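Local coordinates for protein endo-1,4-beta-xylanase (PDB 3KST) that probably hydrolyses O-glycosidic bonds during xylan breakdown, as a calcium-binding member of glycoside hydrolase family 43, at residues Y28-F31 / Y36-Y39; G42-G47 / E64-S69; P82-V87 / F93-S98; E101-A106 / L143-F148; A106-T109 / P114-Q117. All blocks are in the same frame, centred on the assembly; numbering follows the deposited sequence.

Contact 1: residues Y28-F31 / Y36-Y39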
# COMPACT_ATOMS: atom_id res chain seq x y z
N TYR A 28 -1.76 4.25 -2.04
CA TYR A 28 -0.63 4.73 -1.25
C TYR A 28 -0.49 6.25 -1.41
O TYR A 28 -0.51 6.73 -2.54
CB TYR A 28 0.68 4.07 -1.70
CG TYR A 28 1.82 4.44 -0.81
CD1 TYR A 28 2.10 3.69 0.33
CD2 TYR A 28 2.58 5.61 -1.04
CE1 TYR A 28 3.16 4.07 1.22
CE2 TYR A 28 3.64 5.98 -0.18
CZ TYR A 28 3.92 5.23 0.93
OH TYR A 28 4.93 5.62 1.77
N VAL A 29 -0.26 6.96 -0.30
CA VAL A 29 -0.03 8.40 -0.27
C VAL A 29 1.37 8.75 0.28
O VAL A 29 1.76 8.30 1.38
CB VAL A 29 -1.16 9.13 0.54
CG1 VAL A 29 -0.75 10.55 1.00
CG2 VAL A 29 -2.43 9.19 -0.31
N MSE A 30 2.11 9.55 -0.49
CA MSE A 30 3.38 10.13 -0.06
C MSE A 30 3.12 11.61 0.19
O MSE A 30 2.56 12.30 -0.69
CB MSE A 30 4.47 10.01 -1.12
CG MSE A 30 5.77 10.76 -0.71
SE MSE A 30 7.13 10.59 -2.03
CE MSE A 30 6.29 11.50 -3.49
N PHE A 31 3.54 12.10 1.36
CA PHE A 31 3.49 13.53 1.68
C PHE A 31 4.92 14.03 1.43
O PHE A 31 5.86 13.63 2.14
CB PHE A 31 3.06 13.77 3.11
CG PHE A 31 2.97 15.23 3.48
CD1 PHE A 31 2.12 16.08 2.77
CD2 PHE A 31 3.74 15.75 4.52
CE1 PHE A 31 2.03 17.43 3.09
CE2 PHE A 31 3.66 17.11 4.87
CZ PHE A 31 2.79 17.95 4.16
N TYR A 36 0.36 16.25 -1.12
CA TYR A 36 -0.00 14.82 -1.08
C TYR A 36 0.05 14.24 -2.47
O TYR A 36 -0.41 14.87 -3.40
CB TYR A 36 -1.40 14.62 -0.50
CG TYR A 36 -1.50 15.19 0.90
CD1 TYR A 36 -0.95 14.51 2.00
CD2 TYR A 36 -2.15 16.40 1.14
CE1 TYR A 36 -1.06 15.02 3.29
CE2 TYR A 36 -2.24 16.93 2.45
CZ TYR A 36 -1.68 16.24 3.51
OH TYR A 36 -1.80 16.74 4.78
N TYR A 37 0.61 13.03 -2.60
CA TYR A 37 0.72 12.33 -3.89
C TYR A 37 0.17 10.93 -3.72
O TYR A 37 0.67 10.18 -2.87
CB TYR A 37 2.16 12.26 -4.37
CG TYR A 37 2.79 13.61 -4.61
CD1 TYR A 37 2.65 14.25 -5.84
CD2 TYR A 37 3.49 14.26 -3.61
CE1 TYR A 37 3.22 15.50 -6.09
CE2 TYR A 37 4.07 15.52 -3.84
CZ TYR A 37 3.93 16.13 -5.07
OH TYR A 37 4.50 17.37 -5.30
N ALA A 38 -0.86 10.59 -4.50
CA ALA A 38 -1.52 9.28 -4.42
C ALA A 38 -1.19 8.45 -5.63
O ALA A 38 -1.19 8.96 -6.74
CB ALA A 38 -3.03 9.42 -4.34
N TYR A 39 -0.91 7.17 -5.39
CA TYR A 39 -0.65 6.17 -6.44
C TYR A 39 -1.41 4.92 -6.07
O TYR A 39 -1.39 4.53 -4.90
CB TYR A 39 0.83 5.82 -6.50
CG TYR A 39 1.74 7.03 -6.49
CD1 TYR A 39 2.11 7.62 -5.27
CD2 TYR A 39 2.19 7.61 -7.68
CE1 TYR A 39 2.91 8.75 -5.23
CE2 TYR A 39 3.00 8.73 -7.65
CZ TYR A 39 3.37 9.30 -6.41
OH TYR A 39 4.19 10.40 -6.37
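Tyr28 and Tyr39 exchange two backbone hydrogen bonds, Tyr28 N to Tyr39 O and Tyr39 N to Tyr28 O, each 2.9 Å, and Met30 and Tyr37 do the same, Tyr37 N lying 2.8 Å from Met30 O. Alternating with these hydrogen-bonded pairs are the non-hydrogen-bonded pairs Val29 with Ala38 and Phe31 with Tyr36, the ladder of an antiparallel beta hairpin in a blade of the family 43 propeller. Between the rungs, Ala38 CA offers a CA-H...O contact to Tyr28 O at 3.3 Å.

Val29, Ala38, Phe31 and Tyr36 share one face. The small Ala38 and the branched Val29 both touch Trp61, which also touches Tyr36. Phe31 CD1 lies over the Tyr36 ring near its rim, 3.4 Å from CE1, with the planes at 35°; the Tyr36 hydroxyl bonds to the backbone of Lys258.

Tyr28, Met30, Tyr37 and Tyr39 occupy the other face, where Tyr28, Met30 and Tyr39 touch strand 80-87. Met30, a selenomethionine, runs straight to its SE atom and then bends (chi3 64°), which brings its methyl CE 3.9 Å from Tyr37 CD2 and 3.7 Å from Tyr39 OH, itself bonded to Pro111 O.

Contact 2: residues G42-G47 / E64-S69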
# COMPACT_ATOMS: atom_id res chain seq x y z
N GLY A 42 -4.81 0.85 -11.11
CA GLY A 42 -5.83 1.33 -12.04
C GLY A 42 -5.99 2.81 -12.09
O GLY A 42 -5.18 3.56 -11.54
N GLY A 43 -7.05 3.25 -12.78
CA GLY A 43 -7.34 4.66 -12.94
C GLY A 43 -6.37 5.36 -13.87
O GLY A 43 -6.29 6.58 -13.87
N THR A 44 -5.66 4.58 -14.69
CA THR A 44 -4.69 5.13 -15.64
C THR A 44 -5.44 5.75 -16.81
O THR A 44 -6.58 5.35 -17.10
CB THR A 44 -3.73 4.03 -16.19
OG1 THR A 44 -4.47 3.08 -16.96
CG2 THR A 44 -3.02 3.31 -15.08
N THR A 45 -4.82 6.73 -17.45
CA THR A 45 -5.36 7.34 -18.67
C THR A 45 -4.44 7.22 -19.91
O THR A 45 -4.85 7.58 -21.03
CB THR A 45 -5.72 8.80 -18.45
OG1 THR A 45 -4.54 9.59 -18.34
CG2 THR A 45 -6.59 9.00 -17.22
N ALA A 46 -3.21 6.74 -19.73
CA ALA A 46 -2.28 6.58 -20.86
C ALA A 46 -1.63 5.19 -20.87
O ALA A 46 -0.39 5.08 -20.99
CB ALA A 46 -1.25 7.69 -20.85
N GLY A 47 -2.47 4.16 -20.76
CA GLY A 47 -2.07 2.76 -20.84
C GLY A 47 -1.77 2.09 -19.51
O GLY A 47 -1.98 2.67 -18.45
N GLU A 64 -1.72 14.22 -12.16
CA GLU A 64 -0.40 14.71 -12.54
C GLU A 64 0.13 14.05 -13.81
O GLU A 64 1.04 14.60 -14.44
CB GLU A 64 0.58 14.53 -11.38
CG GLU A 64 0.27 15.42 -10.19
CD GLU A 64 0.48 16.90 -10.43
OE1 GLU A 64 1.14 17.30 -11.40
OE2 GLU A 64 -0.06 17.68 -9.62
N GLY A 65 -0.47 12.94 -14.22
CA GLY A 65 -0.01 12.22 -15.39
C GLY A 65 0.18 10.74 -15.11
O GLY A 65 -0.31 10.20 -14.10
N GLN A 66 0.90 10.10 -16.02
CA GLN A 66 1.18 8.67 -15.92
C GLN A 66 2.56 8.48 -15.28
O GLN A 66 3.57 8.58 -15.97
CB GLN A 66 1.16 8.07 -17.31
CG GLN A 66 1.33 6.56 -17.37
CD GLN A 66 0.03 5.75 -17.45
OE1 GLN A 66 -1.07 6.28 -17.69
NE2 GLN A 66 0.17 4.44 -17.32
N ALA A 67 2.58 8.22 -13.97
CA ALA A 67 3.80 7.98 -13.18
C ALA A 67 4.69 6.91 -13.80
O ALA A 67 5.92 7.10 -13.89
CB ALA A 67 3.45 7.57 -11.72
N LEU A 68 4.07 5.80 -14.22
CA LEU A 68 4.80 4.70 -14.85
C LEU A 68 4.02 4.15 -16.04
O LEU A 68 2.82 3.90 -15.94
CB LEU A 68 5.13 3.62 -13.82
CG LEU A 68 5.80 2.33 -14.30
CD1 LEU A 68 6.76 1.84 -13.23
CD2 LEU A 68 4.80 1.25 -14.68
N SER A 69 4.72 4.01 -17.17
CA SER A 69 4.19 3.44 -18.40
C SER A 69 4.80 2.03 -18.52
O SER A 69 6.01 1.79 -18.20
CB SER A 69 4.55 4.32 -19.61
OG SER A 69 4.05 5.65 -19.47
O HOH W 1 -2.69 7.75 -15.91
O HOH W 2 1.96 6.49 -20.92
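The side-chain amide of Gln66 reaches across to the backbone of Ala46 and Gly47. Gln66 OE1 accepts from Ala46 N at 3.0 Å, a bent bond (139° at the hydrogen), while Gln66 NE2 donates to Gly47 O, also at 3.0 Å. The second hydrogen of NE2 goes to Leu68 O, past the corner at Ala67. With donors grouped at the oxygen and acceptors at the nitrogen, the amide has one sensible flip. Gly47 O is gripped twice, Thr44 OG1 and Gln66 NE2 coming at it from opposite faces of its plane.

Gln66 sits on strand 60-69 of a propeller blade, just before a classic beta bulge in which Ala67 and Leu68 both face Phe50; the other partner is the loop between strands 35-41 and 49-55. Gln66 CG is anti to the backbone N (chi1 -175°) and the chain turns at chi2 (96°), which lays the amide against the loop. Glycine suits position 47, whose backbone angles would jam a CB against the preceding carbonyl.

One water accepts from Thr45 N and donates to Gln66 OE1, both at 2.8 Å, and a second links Ala46 O to Ser69 OG. Replacing Gln66 by a leucine would probably leave Ala46 N without its direct acceptor and Gly47 O with only Thr44 OG1 of its two side-chain donors.

Beyond these bonds, Ala46 CB comes 3.5 Å from Gln66 OE1.

Contact 3: residues P82-V87 / F93-S98. With CA (calcium ion), chain C.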
# COMPACT_ATOMS: atom_id res chain seq x y z
N PRO A 82 1.22 0.03 -6.17
CA PRO A 82 2.41 0.86 -6.14
C PRO A 82 2.60 1.58 -4.79
O PRO A 82 1.61 1.85 -4.11
CB PRO A 82 2.13 1.88 -7.24
CG PRO A 82 0.65 2.08 -7.16
CD PRO A 82 0.10 0.73 -6.84
N GLU A 83 3.84 1.77 -4.38
CA GLU A 83 4.19 2.65 -3.24
C GLU A 83 5.38 3.47 -3.73
O GLU A 83 6.22 2.95 -4.45
CB GLU A 83 4.52 1.89 -1.96
CG GLU A 83 3.36 0.97 -1.48
CD GLU A 83 3.41 0.49 -0.02
OE1 GLU A 83 4.36 0.79 0.77
OE2 GLU A 83 2.42 -0.18 0.38
N VAL A 84 5.40 4.75 -3.38
CA VAL A 84 6.46 5.69 -3.78
C VAL A 84 7.07 6.33 -2.53
O VAL A 84 6.33 6.78 -1.64
CB VAL A 84 5.94 6.78 -4.71
CG1 VAL A 84 7.00 7.86 -4.97
CG2 VAL A 84 5.47 6.19 -6.07
N TYR A 85 8.40 6.44 -2.51
CA TYR A 85 9.14 6.97 -1.40
C TYR A 85 10.30 7.84 -1.89
O TYR A 85 11.02 7.45 -2.81
CB TYR A 85 9.76 5.86 -0.53
CG TYR A 85 8.95 4.62 -0.38
CD1 TYR A 85 7.89 4.55 0.53
CD2 TYR A 85 9.23 3.50 -1.16
CE1 TYR A 85 7.16 3.38 0.66
CE2 TYR A 85 8.51 2.36 -1.05
CZ TYR A 85 7.46 2.30 -0.14
OH TYR A 85 6.75 1.15 -0.04
N TYR A 86 10.51 8.97 -1.22
CA TYR A 86 11.66 9.81 -1.48
C TYR A 86 12.70 9.24 -0.52
O TYR A 86 12.48 9.27 0.69
CB TYR A 86 11.41 11.28 -1.17
CG TYR A 86 12.69 12.08 -1.36
CD1 TYR A 86 13.21 12.32 -2.63
CD2 TYR A 86 13.39 12.57 -0.26
CE1 TYR A 86 14.44 13.04 -2.80
CE2 TYR A 86 14.60 13.29 -0.41
CZ TYR A 86 15.10 13.53 -1.67
OH TYR A 86 16.29 14.23 -1.75
N VAL A 87 13.76 8.66 -1.08
CA VAL A 87 14.83 8.07 -0.27
C VAL A 87 15.94 9.11 -0.07
O VAL A 87 16.68 9.46 -1.01
CB VAL A 87 15.32 6.72 -0.84
CG1 VAL A 87 14.19 5.68 -0.81
CG2 VAL A 87 15.84 6.88 -2.22
N PHE A 93 13.34 9.51 -5.98
CA PHE A 93 12.08 8.80 -5.70
C PHE A 93 12.16 7.35 -6.19
O PHE A 93 12.65 7.07 -7.28
CB PHE A 93 10.89 9.54 -6.33
CG PHE A 93 10.73 10.94 -5.82
CD1 PHE A 93 11.47 11.98 -6.39
CD2 PHE A 93 9.89 11.21 -4.73
CE1 PHE A 93 11.35 13.28 -5.91
CE2 PHE A 93 9.79 12.51 -4.24
CZ PHE A 93 10.51 13.54 -4.83
N TYR A 94 11.66 6.42 -5.37
CA TYR A 94 11.59 5.00 -5.71
C TYR A 94 10.14 4.54 -5.71
O TYR A 94 9.41 4.82 -4.76
CB TYR A 94 12.42 4.17 -4.70
CG TYR A 94 13.93 4.27 -4.94
CD1 TYR A 94 14.61 5.49 -4.82
CD2 TYR A 94 14.69 3.15 -5.33
CE1 TYR A 94 15.98 5.59 -5.06
CE2 TYR A 94 16.08 3.24 -5.55
CZ TYR A 94 16.71 4.47 -5.40
OH TYR A 94 18.05 4.64 -5.62
N LEU A 95 9.72 3.91 -6.82
CA LEU A 95 8.41 3.31 -6.98
C LEU A 95 8.57 1.78 -6.90
O LEU A 95 9.22 1.19 -7.76
CB LEU A 95 7.79 3.69 -8.33
CG LEU A 95 6.58 2.92 -8.87
CD1 LEU A 95 5.47 3.04 -7.87
CD2 LEU A 95 6.22 3.37 -10.30
N PHE A 96 7.95 1.17 -5.89
CA PHE A 96 7.95 -0.28 -5.70
C PHE A 96 6.56 -0.76 -6.11
O PHE A 96 5.56 -0.18 -5.72
CB PHE A 96 8.27 -0.64 -4.26
CG PHE A 96 9.72 -0.58 -3.96
CD1 PHE A 96 10.36 0.64 -3.72
CD2 PHE A 96 10.49 -1.74 -4.00
CE1 PHE A 96 11.76 0.66 -3.48
CE2 PHE A 96 11.85 -1.71 -3.75
CZ PHE A 96 12.48 -0.52 -3.50
N TYR A 97 6.49 -1.84 -6.88
CA TYR A 97 5.21 -2.26 -7.46
C TYR A 97 5.21 -3.71 -7.91
O TYR A 97 6.25 -4.36 -7.85
CB TYR A 97 4.89 -1.36 -8.65
CG TYR A 97 5.90 -1.41 -9.79
CD1 TYR A 97 7.12 -0.70 -9.72
CD2 TYR A 97 5.64 -2.15 -10.94
CE1 TYR A 97 8.07 -0.73 -10.79
CE2 TYR A 97 6.57 -2.18 -12.04
CZ TYR A 97 7.78 -1.46 -11.94
OH TYR A 97 8.69 -1.49 -12.99
N SER A 98 4.04 -4.19 -8.33
CA SER A 98 3.87 -5.51 -8.88
C SER A 98 3.56 -5.37 -10.35
O SER A 98 2.94 -4.42 -10.76
CB SER A 98 2.75 -6.23 -8.18
OG SER A 98 2.99 -6.29 -6.79
CA CA C . 0.56 -1.23 -0.57
O HOH W 3 0.01 -0.10 -2.79
O HOH W 4 -0.91 0.63 0.10
O HOH W 5 -0.36 -1.57 1.83
O HOH W 6 2.05 -2.27 -2.29
O HOH W 7 1.48 -3.42 0.38
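Glu83, paired with Phe96 by two backbone hydrogen bonds of 2.9 Å (Glu83 N to Phe96 O and Phe96 N to Glu83 O), turns its carboxylate away from the hairpin to a metal. Its OE2 binds calcium at 2.3 Å; five waters and His251 complete the shell. With CG anti to the carbonyl carbon (chi1 -58°) and the chain extended beyond, Glu83 carries the carboxylate out to the ion. Glu83 OE1 takes a short hydrogen bond from Tyr85 OH, 2.5 Å, on its anti side, and is also bonded to Ser132; bonds to both oxygens probably restrict the carboxylate's rotation. One of the metal waters donates to Pro82 O.

The remaining side-chain contacts of the hairpin are apolar. Tyr85 CE2 lies 3.7 Å from Phe96 CD1, which meets the Tyr85 ring at its edge. On the reverse face, Leu95 CD1 touches both Pro82 CB and Val84 CG2, each at 3.6 Å. Tyr86 and Phe93 form an edge-to-face pair, the Tyr86 edge toward the Phe93 face, centroids 5.0 Å apart.

Tyr85 and Tyr94 supply the other two backbone bonds of this antiparallel propeller-blade hairpin, whose glutamate lends one oxygen to the calcium near the middle of the family 43 propeller.

Contact 4: residues E101-A106 / L143-F148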
# COMPACT_ATOMS: atom_id res chain seq x y z
N GLU A 101 2.52 -10.37 -11.60
CA GLU A 101 2.70 -11.11 -10.37
C GLU A 101 4.18 -11.26 -9.93
O GLU A 101 4.53 -12.25 -9.30
CB GLU A 101 1.97 -12.48 -10.41
CG GLU A 101 0.44 -12.31 -10.47
CD GLU A 101 -0.33 -13.57 -10.75
OE1 GLU A 101 -0.02 -14.28 -11.74
OE2 GLU A 101 -1.29 -13.84 -9.99
N HIS A 102 5.01 -10.26 -10.26
CA HIS A 102 6.41 -10.19 -9.80
C HIS A 102 6.61 -8.81 -9.20
O HIS A 102 5.90 -7.86 -9.59
CB HIS A 102 7.42 -10.47 -10.93
CG HIS A 102 7.36 -11.87 -11.42
ND1 HIS A 102 6.37 -12.31 -12.27
CD2 HIS A 102 8.13 -12.95 -11.15
CE1 HIS A 102 6.55 -13.60 -12.52
NE2 HIS A 102 7.61 -14.01 -11.85
N ILE A 103 7.55 -8.69 -8.28
CA ILE A 103 7.83 -7.40 -7.62
C ILE A 103 8.97 -6.68 -8.32
O ILE A 103 9.97 -7.31 -8.67
CB ILE A 103 8.06 -7.52 -6.12
CG1 ILE A 103 9.19 -8.51 -5.77
CG2 ILE A 103 6.76 -8.02 -5.48
CD1 ILE A 103 9.57 -8.51 -4.31
N CYS A 104 8.82 -5.37 -8.46
CA CYS A 104 9.69 -4.50 -9.23
C CYS A 104 9.92 -3.16 -8.60
O CYS A 104 9.12 -2.68 -7.78
CB CYS A 104 9.02 -4.23 -10.59
SG CYS A 104 8.64 -5.65 -11.61
N VAL A 105 10.99 -2.50 -9.07
CA VAL A 105 11.32 -1.16 -8.61
C VAL A 105 11.80 -0.30 -9.78
O VAL A 105 12.59 -0.78 -10.62
CB VAL A 105 12.36 -1.17 -7.43
CG1 VAL A 105 13.66 -1.87 -7.82
CG2 VAL A 105 12.64 0.25 -6.89
N ALA A 106 11.28 0.92 -9.81
CA ALA A 106 11.63 1.96 -10.79
C ALA A 106 11.98 3.21 -10.02
O ALA A 106 11.71 3.32 -8.82
CB ALA A 106 10.43 2.23 -11.75
N LEU A 143 12.00 -5.04 2.84
CA LEU A 143 10.87 -5.11 1.90
C LEU A 143 9.91 -6.20 2.35
O LEU A 143 10.32 -7.38 2.55
CB LEU A 143 11.33 -5.39 0.45
CG LEU A 143 10.24 -5.19 -0.63
CD1 LEU A 143 9.91 -3.71 -0.72
CD2 LEU A 143 10.70 -5.65 -2.04
N TYR A 144 8.65 -5.79 2.53
CA TYR A 144 7.53 -6.65 2.86
C TYR A 144 6.82 -6.91 1.54
O TYR A 144 6.71 -6.01 0.72
CB TYR A 144 6.61 -6.00 3.90
CG TYR A 144 7.39 -5.71 5.15
CD1 TYR A 144 8.18 -4.56 5.25
CD2 TYR A 144 7.41 -6.62 6.22
CE1 TYR A 144 8.98 -4.32 6.37
CE2 TYR A 144 8.20 -6.37 7.36
CZ TYR A 144 8.98 -5.22 7.42
OH TYR A 144 9.76 -4.95 8.51
N PHE A 145 6.39 -8.15 1.33
CA PHE A 145 5.76 -8.57 0.09
C PHE A 145 5.08 -9.90 0.33
O PHE A 145 5.37 -10.55 1.34
CB PHE A 145 6.80 -8.67 -1.05
CG PHE A 145 7.97 -9.54 -0.74
CD1 PHE A 145 9.09 -9.01 -0.08
CD2 PHE A 145 7.99 -10.89 -1.12
CE1 PHE A 145 10.18 -9.80 0.22
CE2 PHE A 145 9.11 -11.68 -0.82
CZ PHE A 145 10.20 -11.12 -0.15
N VAL A 146 4.20 -10.28 -0.59
CA VAL A 146 3.43 -11.53 -0.52
C VAL A 146 4.06 -12.60 -1.35
O VAL A 146 4.39 -12.34 -2.52
CB VAL A 146 1.99 -11.32 -1.10
CG1 VAL A 146 1.26 -12.68 -1.36
CG2 VAL A 146 1.16 -10.40 -0.18
N ARG A 147 4.26 -13.79 -0.77
CA ARG A 147 4.62 -14.98 -1.54
C ARG A 147 3.41 -15.90 -1.43
O ARG A 147 2.69 -15.91 -0.41
CB ARG A 147 5.84 -15.69 -1.01
CG ARG A 147 7.10 -14.85 -0.99
CD ARG A 147 8.23 -15.57 -0.27
NE ARG A 147 8.65 -16.80 -0.93
CZ ARG A 147 9.41 -17.76 -0.37
NH1 ARG A 147 9.83 -17.66 0.89
NH2 ARG A 147 9.74 -18.84 -1.08
N PHE A 148 3.23 -16.72 -2.46
CA PHE A 148 2.12 -17.66 -2.53
C PHE A 148 2.58 -19.01 -1.97
O PHE A 148 2.70 -20.01 -2.69
CB PHE A 148 1.62 -17.75 -3.98
CG PHE A 148 1.38 -16.41 -4.59
CD1 PHE A 148 0.25 -15.68 -4.25
CD2 PHE A 148 2.30 -15.86 -5.46
CE1 PHE A 148 0.04 -14.42 -4.80
CE2 PHE A 148 2.10 -14.61 -6.01
CZ PHE A 148 0.97 -13.89 -5.69
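Ile103 makes the close contacts here, its CD1 meeting Leu143 and Phe145. Glu101 precedes the strand, and its backbone hydrogen-bonds to Ser128. His102 then turns its side chain away from segment 143-148, and its ND1 bonds to Glu100 O.

At Ile103 the side chain points toward Leu143 and Phe145. CG1 sits between the backbone N and the carbonyl carbon (chi1 56°), and the chain is extended beyond it, which carries the methyl CD1 to the far end of the residue. There it meets Leu143 CD2 tip to tip, 3.8 Å apart. The same methyl lies over one face of the Phe145 ring, 4.0 Å from CG, toward the rim and not the centre, the two side chains crossing at about a right angle. A long aliphatic residue suits the place because the backbones stay well apart: Ile103 CA and Phe145 CA are 8.1 Å from each other, and no hydrogen bond joins the segments.

This is the seam between neighbouring blades of the propeller, strand 102-108 of a three-stranded sheet against strand 141-148 of a four-stranded one. Thr131, on strand 129-135, touches both Ile103 and Leu143 at this seam.

Cys104 and Ala106 touch Tyr97, and Val105 touches Tyr94 and Phe96, all on strand 92-99 of the same sheet.

Contact 5: residues A106-T109 / P114-Q117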
# COMPACT_ATOMS: atom_id res chain seq x y z
N ALA A 106 11.28 0.92 -9.81
CA ALA A 106 11.63 1.96 -10.79
C ALA A 106 11.98 3.21 -10.02
O ALA A 106 11.71 3.32 -8.82
CB ALA A 106 10.43 2.23 -11.75
N THR A 107 12.66 4.14 -10.69
CA THR A 107 13.02 5.40 -10.07
C THR A 107 12.63 6.62 -10.91
O THR A 107 12.44 6.52 -12.13
CB THR A 107 14.55 5.49 -9.71
OG1 THR A 107 15.34 5.72 -10.88
CG2 THR A 107 15.06 4.25 -9.00
N SER A 108 12.57 7.75 -10.23
CA SER A 108 12.28 9.06 -10.81
C SER A 108 12.97 10.16 -10.03
O SER A 108 13.22 10.03 -8.84
CB SER A 108 10.76 9.31 -10.78
OG SER A 108 10.37 10.60 -11.29
N THR A 109 13.31 11.24 -10.72
CA THR A 109 13.84 12.42 -10.05
C THR A 109 12.72 13.30 -9.46
O THR A 109 13.00 14.17 -8.67
CB THR A 109 14.74 13.26 -10.96
OG1 THR A 109 13.97 13.85 -12.01
CG2 THR A 109 15.88 12.40 -11.55
N PRO A 114 8.51 10.75 -15.02
CA PRO A 114 8.35 9.33 -15.28
C PRO A 114 9.24 8.40 -14.45
O PRO A 114 10.46 8.61 -14.39
CB PRO A 114 8.70 9.21 -16.76
CG PRO A 114 9.71 10.28 -16.99
CD PRO A 114 9.34 11.40 -16.06
N PHE A 115 8.63 7.41 -13.79
CA PHE A 115 9.38 6.35 -13.11
C PHE A 115 9.77 5.34 -14.17
O PHE A 115 8.92 4.94 -14.97
CB PHE A 115 8.58 5.66 -12.00
CG PHE A 115 8.36 6.53 -10.80
CD1 PHE A 115 7.37 7.50 -10.80
CD2 PHE A 115 9.17 6.40 -9.65
CE1 PHE A 115 7.16 8.33 -9.71
CE2 PHE A 115 8.97 7.22 -8.54
CZ PHE A 115 7.95 8.20 -8.56
N ARG A 116 11.04 4.96 -14.21
CA ARG A 116 11.52 4.00 -15.19
C ARG A 116 12.48 2.99 -14.59
O ARG A 116 13.12 3.26 -13.57
CB ARG A 116 12.24 4.72 -16.34
CG ARG A 116 11.38 5.72 -17.08
CD ARG A 116 12.12 6.39 -18.21
NE ARG A 116 13.16 7.33 -17.75
CZ ARG A 116 13.95 8.06 -18.55
NH1 ARG A 116 13.82 8.03 -19.88
NH2 ARG A 116 14.88 8.86 -18.01
N GLN A 117 12.54 1.84 -15.24
CA GLN A 117 13.57 0.86 -14.97
C GLN A 117 14.62 0.97 -16.08
O GLN A 117 14.27 1.07 -17.27
CB GLN A 117 13.02 -0.55 -15.03
CG GLN A 117 11.96 -0.85 -13.99
CD GLN A 117 11.66 -2.32 -13.94
OE1 GLN A 117 11.31 -2.92 -14.97
NE2 GLN A 117 11.80 -2.93 -12.76
O HOH W 8 15.94 3.77 -12.66
O HOH W 9 13.31 7.50 -14.92
O HOH W 10 12.12 10.76 -13.86
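Pro114, which follows a cis peptide bond, reaches Ser108 through a water that donates to Pro114 O at 2.8 Å and to Ser108 OG at 3.1 Å. The same hydroxyl is bonded to Thr110 O, within the turn that joins the two segments.

Phe115 does most of the packing. Ser108 CB stands over the middle of its ring, 3.4 Å from the centroid and 9° off the normal, a well-aligned CH-pi contact that a small side chain makes possible. With CG anti to the carbonyl carbon (chi1 -71°), the ring turns its face to Ser108; Phe115 CB is 3.9 Å from Ala106 CB. Cutting Phe115 back to an alanine would probably open a gap beneath Ser108 CB, with the CH-pi contact gone.

Arg116 pairs with Thr107 as a single antiparallel hydrogen-bonded bridge: Thr107 N to Arg116 O and Arg116 N to Thr107 O, both 3.0 Å. Arg116 CB leaves its CA heading away from the strand, yet Arg116 NE still reaches Thr107 O through a water lying in the guanidinium plane.

Gln117 brings CG 4.1 Å from Ala106 CB, while its amide bonds to Tyr74 N and Val105 O.

Segment 114-117 runs beside strand 102-108, an outermost strand of its three-stranded sheet. Phe115 slips over strand 92-99 at Phe93 and Leu95 to meet Ala67 of strand 60-69, with which it also shares a backbone hydrogen bond.

Overall arrangement
From the N terminus, contact 1 closes a short hairpin turn, contact 2 then draws a surface loop onto strand 60-69, and contact 3 closes the next blade's hairpin; these three follow one another in series. Contact 4 is the long-range one, bringing residues 101-106 to 143-148 across the next blade boundary, and contact 5, which shares Ala106 with it, is a short closure within that span. None of the five cross. Contacts 1 and 3 meet around Tyr28 and Glu83 beside the calcium, contact 2 reaches contacts 3 and 5 through Leu68 and Ala67, and strand 92-99 pairs with strand 102-108 to join contacts 3, 4 and 5.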